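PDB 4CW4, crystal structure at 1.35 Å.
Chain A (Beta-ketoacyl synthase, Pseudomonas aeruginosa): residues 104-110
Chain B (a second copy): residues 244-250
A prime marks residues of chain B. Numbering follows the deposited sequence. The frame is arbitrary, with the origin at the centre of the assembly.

Chain A, residues 104-110: VHWHKVL
Chain B (244-250) SRLKGHR

Residues 104-110 of chain A form an extended strand that continues later in the chain. Residues 244-250 of chain B are compact: Arg245′ to Leu246′ to Lys247′ make a short 3-10 turn, with loop or turn around it. Within this stretch Lys247′ N donates to Ser244′ O (3.0 Å), His249′ N donates to the same Ser244′ O (3.0 Å), and Gly248′ N donates to Arg245′ O (3.2 Å). The register places Trp106 CA 5.3 Å from Arg245′ CA and His107 CA 5.0 Å from Leu246′ CA. Together the stretches bury 395 Å².

His107 is the anchor. Its backbone is extended (phi/psi -114/130), and His107 N donates to Arg245′ O at 3.1 Å, with an N-H...O angle of 165°. Its CB points toward chain B. Chi1 is m (-68°) and chi2 is 148°, which brings His107 ND1 to 2.8 Å from Leu246′ O. ND1 carries the hydrogen in this bond, at an angle of 157°. Histidine suits this buried site because one ring supplies both a polar edge and a flat face. Leu246′ CD2 lies over that face, 3.9 Å from the centroid of the His107 ring and 27° off the normal, a CH-pi contact.

Leu246′ (chi1 -69°, m; chi2 166°, t) has its CB directed sideways, but its end comes nearer the strand. Leu246′ CD2 also approaches His105 CE1 at 4.1 Å, near the plane of that ring. His105 has chi1 t (174°) and chi2 -93°; its NE2 is hydrogen-bonded elsewhere in the structure. The leucine is buried, and Leu246′ CD2 contacts both imidazoles, over the face of His107 and at the edge of His105.

Trp106 is strongly extended (-153/-175), and its CB points toward chain B. Chi1 is p (63°) and chi2 -53°. The six-membered ring of Trp106 offers a face to Arg245′, whose CZ lies 4.7 Å from its centroid, 17° off the normal, in a cation-pi interaction. Trp106 CZ3 is 3.4 Å from Arg245′ NH1. Arg245′ starts sideways and bends back through chi1 -76° (m) and chi2 -73° (m), then runs straight with chi3 178° (t) and chi4 -173°. Its NE and NH2 are hydrogen-bonded elsewhere. The edge of the tryptophan ring meets Gly248′ O, 3.6 Å from Trp106 CZ3.

Gly248′ has phi/psi 93/16. A CB at these angles would jam against the preceding carbonyl oxygen, and an ideal CB on Gly248′ would lie 2.6 Å from Val109 CG2, a clash. Without one, Gly248′ CA approaches His107 O at 3.0 Å in a CA-H...O contact (angle at H 142°).

Val109 (-80/119; chi1 175°, t) has its CB sideways and sets Val109 CG2 3.5 Å from Lys247′ O. Val109 N donates to the oxygen of water 1 at 2.9 Å, and the same water donates to Gly248′ O at 2.8 Å, bridging the chains.

The CB of Lys108 is directed away from chain B, with chi1 m (-75°) and the rest t; its NZ is hydrogen-bonded elsewhere in the structure. The CB of Lys247′ is directed away from the strand, with chi1 m (-66°) and the rest t.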

ATOM      1  N   VAL A 104     -19.366 -18.634  13.014  1.00 12.22           N
ATOM      2  CA  VAL A 104     -18.593 -17.409  13.204  1.00 12.75           C
ATOM      3  C   VAL A 104     -19.400 -16.446  14.050  1.00 12.35           C
ATOM      4  O   VAL A 104     -20.605 -16.279  13.866  1.00 13.41           O
ATOM      5  CB  VAL A 104     -18.123 -16.757  11.857  1.00 14.69           C
ATOM      6  CG1 VAL A 104     -17.214 -17.690  11.077  1.00 14.83           C
ATOM      7  CG2 VAL A 104     -19.279 -16.354  10.993  1.00 17.47           C
ATOM      8  N   HIS A 105     -18.714 -15.809  14.982  1.00 13.92           N
ATOM      9  CA  HIS A 105     -19.329 -14.882  15.907  1.00 14.78           C
ATOM     10  C   HIS A 105     -19.739 -13.578  15.234  1.00 15.01           C
ATOM     11  O   HIS A 105     -19.028 -13.045  14.374  1.00 17.46           O
ATOM     12  CB  HIS A 105     -18.366 -14.573  17.058  1.00 16.22           C
ATOM     13  CG  HIS A 105     -18.864 -13.508  17.988  1.00 17.50           C
ATOM     14  ND1 HIS A 105     -18.539 -12.178  17.834  1.00 18.76           N
ATOM     15  CD2 HIS A 105     -19.654 -13.580  19.088  1.00 17.47           C
ATOM     16  CE1 HIS A 105     -19.126 -11.469  18.784  1.00 18.19           C
ATOM     17  NE2 HIS A 105     -19.796 -12.300  19.565  1.00 18.65           N
ATOM     18  N   TRP A 106     -20.892 -13.073  15.653  1.00 13.37           N
ATOM     19  CA  TRP A 106     -21.284 -11.700  15.381  1.00 13.62           C
ATOM     20  C   TRP A 106     -22.226 -11.240  16.484  1.00 12.42           C
ATOM     21  O   TRP A 106     -22.445 -11.962  17.456  1.00 12.96           O
ATOM     22  CB  TRP A 106     -21.931 -11.547  14.001  1.00 13.29           C
ATOM     23  CG  TRP A 106     -23.222 -12.298  13.766  1.00 12.61           C
ATOM     24  CD1 TRP A 106     -23.463 -13.637  13.966  1.00 13.18           C
ATOM     25  CD2 TRP A 106     -24.424 -11.758  13.205  1.00 13.40           C
ATOM     26  NE1 TRP A 106     -24.750 -13.938  13.601  1.00 14.09           N
ATOM     27  CE2 TRP A 106     -25.360 -12.803  13.131  1.00 13.82           C
ATOM     28  CE3 TRP A 106     -24.809 -10.476  12.785  1.00 14.69           C
ATOM     29  CZ2 TRP A 106     -26.650 -12.614  12.644  1.00 14.49           C
ATOM     30  CZ3 TRP A 106     -26.092 -10.291  12.316  1.00 15.29           C
ATOM     31  CH2 TRP A 106     -26.990 -11.355  12.231  1.00 15.60           C
ATOM     32  N   HIS A 107     -22.770 -10.036  16.339  1.00 12.76           N
ATOM     33  CA  HIS A 107     -23.798  -9.539  17.260  1.00 12.98           C
ATOM     34  C   HIS A 107     -25.117  -9.388  16.520  1.00 13.18           C
ATOM     35  O   HIS A 107     -25.147  -8.747  15.480  1.00 15.21           O
ATOM     36  CB  HIS A 107     -23.441  -8.149  17.803  1.00 13.64           C
ATOM     37  CG  HIS A 107     -22.259  -8.112  18.711  1.00 13.65           C
ATOM     38  ND1 HIS A 107     -21.425  -7.017  18.783  1.00 13.76           N
ATOM     39  CD2 HIS A 107     -21.775  -9.011  19.602  1.00 15.76           C
ATOM     40  CE1 HIS A 107     -20.468  -7.253  19.659  1.00 15.16           C
ATOM     41  NE2 HIS A 107     -20.664  -8.449  20.182  1.00 16.05           N
ATOM     42  N   LYS A 108     -26.210  -9.922  17.056  1.00 13.74           N
ATOM     43  CA  LYS A 108     -27.533  -9.529  16.589  1.00 14.08           C
ATOM     44  C   LYS A 108     -28.002  -8.342  17.399  1.00 13.63           C
ATOM     45  O   LYS A 108     -27.682  -8.229  18.579  1.00 13.76           O
ATOM     46  CB  LYS A 108     -28.554 -10.645  16.785  1.00 13.53           C
ATOM     47  CG  LYS A 108     -28.454 -11.787  15.798  1.00 14.75           C
ATOM     48  CD  LYS A 108     -29.678 -12.675  15.953  1.00 15.23           C
ATOM     49  CE  LYS A 108     -29.651 -13.876  15.038  1.00 15.78           C
ATOM     50  NZ  LYS A 108     -30.907 -14.653  15.190  1.00 16.06           N
ATOM     51  N   VAL A 109     -28.791  -7.490  16.759  1.00 13.97           N
ATOM     52  CA  VAL A 109     -29.534  -6.454  17.453  1.00 14.16           C
ATOM     53  C   VAL A 109     -30.779  -7.108  18.054  1.00 14.53           C
ATOM     54  O   VAL A 109     -31.615  -7.651  17.334  1.00 17.33           O
ATOM     55  CB  VAL A 109     -29.941  -5.320  16.523  1.00 15.86           C
ATOM     56  CG1 VAL A 109     -30.832  -4.305  17.260  1.00 17.66           C
ATOM     57  CG2 VAL A 109     -28.701  -4.638  15.947  1.00 17.53           C
ATOM     58  N   LEU A 110     -30.874  -7.058  19.374  1.00 13.82           N
ATOM     59  CA  LEU A 110     -32.021  -7.591  20.089  1.00 14.09           C
ATOM     60  C   LEU A 110     -32.812  -6.425  20.663  1.00 15.45           C
ATOM     61  O   LEU A 110     -32.350  -5.729  21.573  1.00 16.42           O
ATOM     62  CB  LEU A 110     -31.543  -8.530  21.194  1.00 15.47           C
ATOM     63  CG  LEU A 110     -32.602  -9.094  22.137  1.00 16.75           C
ATOM     64  CD1 LEU A 110     -33.629  -9.925  21.388  1.00 17.20           C
ATOM     65  CD2 LEU A 110     -31.940  -9.927  23.213  1.00 18.27           C
TER
ATOM     66  N   SER B 244     -19.501  -4.165  10.426  1.00 11.34           N
ATOM     67  CA  SER B 244     -20.924  -4.413  10.135  1.00 12.65           C
ATOM     68  C   SER B 244     -21.527  -5.496  11.037  1.00 11.91           C
ATOM     69  O   SER B 244     -22.584  -5.288  11.670  1.00 12.99           O
ATOM     70  CB  SER B 244     -21.120  -4.786   8.656  1.00 13.48           C
ATOM     71  OG  SER B 244     -21.039  -3.629   7.846  1.00 14.38           O
ATOM     72  N   ARG B 245     -20.851  -6.645  11.115  1.00 11.43           N
ATOM     73  CA  ARG B 245     -21.396  -7.776  11.848  1.00 11.70           C
ATOM     74  C   ARG B 245     -21.419  -7.526  13.343  1.00 11.83           C
ATOM     75  O   ARG B 245     -22.328  -7.996  14.022  1.00 12.06           O
ATOM     76  CB  ARG B 245     -20.621  -9.052  11.500  1.00 12.02           C
ATOM     77  CG  ARG B 245     -20.976  -9.615  10.135  1.00 12.72           C
ATOM     78  CD  ARG B 245     -22.349 -10.248  10.128  1.00 12.16           C
ATOM     79  NE  ARG B 245     -22.693 -10.732   8.798  1.00 12.16           N
ATOM     80  CZ  ARG B 245     -23.874 -11.217   8.451  1.00 12.92           C
ATOM     81  NH1 ARG B 245     -24.845 -11.321   9.339  1.00 14.48           N
ATOM     82  NH2 ARG B 245     -24.068 -11.614   7.203  1.00 14.27           N
ATOM     83  N   LEU B 246     -20.449  -6.773  13.857  1.00 11.75           N
ATOM     84  CA  LEU B 246     -20.481  -6.372  15.273  1.00 12.93           C
ATOM     85  C   LEU B 246     -21.565  -5.347  15.591  1.00 13.53           C
ATOM     86  O   LEU B 246     -21.886  -5.135  16.758  1.00 14.25           O
ATOM     87  CB  LEU B 246     -19.095  -5.878  15.710  1.00 12.82           C
ATOM     88  CG  LEU B 246     -18.025  -6.968  15.771  1.00 13.27           C
ATOM     89  CD1 LEU B 246     -16.624  -6.365  15.860  1.00 13.73           C
ATOM     90  CD2 LEU B 246     -18.298  -7.891  16.939  1.00 14.60           C
ATOM     91  N   LYS B 247     -22.127  -4.720  14.559  1.00 13.98           N
ATOM     92  CA  LYS B 247     -23.265  -3.813  14.701  1.00 14.78           C
ATOM     93  C   LYS B 247     -24.596  -4.474  14.312  1.00 14.96           C
ATOM     94  O   LYS B 247     -25.651  -3.831  14.337  1.00 16.56           O
ATOM     95  CB  LYS B 247     -23.042  -2.585  13.824  1.00 14.82           C
ATOM     96  CG  LYS B 247     -21.870  -1.722  14.263  1.00 16.96           C
ATOM     97  CD  LYS B 247     -21.745  -0.483  13.377  1.00 19.49           C
ATOM     98  CE  LYS B 247     -20.655   0.469  13.849  1.00 22.01           C
ATOM     99  NZ  LYS B 247     -20.747   1.789  13.187  1.00 24.12           N
ATOM    100  N   GLY B 248     -24.562  -5.762  13.967  1.00 14.42           N
ATOM    101  CA  GLY B 248     -25.781  -6.488  13.647  1.00 13.96           C
ATOM    102  C   GLY B 248     -26.243  -6.577  12.214  1.00 14.21           C
ATOM    103  O   GLY B 248     -27.388  -6.936  11.971  1.00 14.73           O
ATOM    104  N   HIS B 249     -25.379  -6.268  11.249  1.00 15.51           N
ATOM    105  CA  HIS B 249     -25.801  -6.429   9.866  1.00 18.95           C
ATOM    106  C   HIS B 249     -24.694  -6.937   8.974  1.00 15.75           C
ATOM    107  O   HIS B 249     -23.553  -7.141   9.404  1.00 13.88           O
ATOM    108  CB  HIS B 249     -26.417  -5.161   9.294  1.00 26.81           C
ATOM    109  CG  HIS B 249     -25.560  -3.955   9.453  1.00 23.08           C
ATOM    110  ND1 HIS B 249     -25.733  -3.054  10.486  1.00 26.86           N
ATOM    111  CD2 HIS B 249     -24.548  -3.468   8.693  1.00 34.31           C
ATOM    112  CE1 HIS B 249     -24.844  -2.081  10.369  1.00 35.35           C
ATOM    113  NE2 HIS B 249     -24.114  -2.309   9.292  1.00 26.80           N
ATOM    114  N   ARG B 250     -25.087  -7.211   7.742  1.00 15.88           N
ATOM    115  CA  ARG B 250     -24.208  -7.831   6.778  1.00 16.30           C
ATOM    116  C   ARG B 250     -23.272  -6.812   6.156  1.00 14.79           C
ATOM    117  O   ARG B 250     -23.575  -5.624   6.097  1.00 15.23           O
ATOM    118  CB  ARG B 250     -25.018  -8.536   5.694  1.00 21.03           C
ATOM    119  CG  ARG B 250     -25.797  -7.604   4.775  1.00 25.52           C
ATOM    120  CD  ARG B 250     -26.642  -8.412   3.779  1.00 35.91           C
ATOM    121  NE  ARG B 250     -25.873  -9.514   3.193  1.00 54.88           N
ATOM    122  CZ  ARG B 250     -25.924 -10.785   3.594  1.00 52.88           C
ATOM    123  NH1 ARG B 250     -26.729 -11.161   4.587  1.00 58.14           N
ATOM    124  NH2 ARG B 250     -25.166 -11.691   2.994  1.00 40.35           N
TER
HETATM  125  O   HOH W   1     -29.214  -7.759  13.863  1.00 21.61           O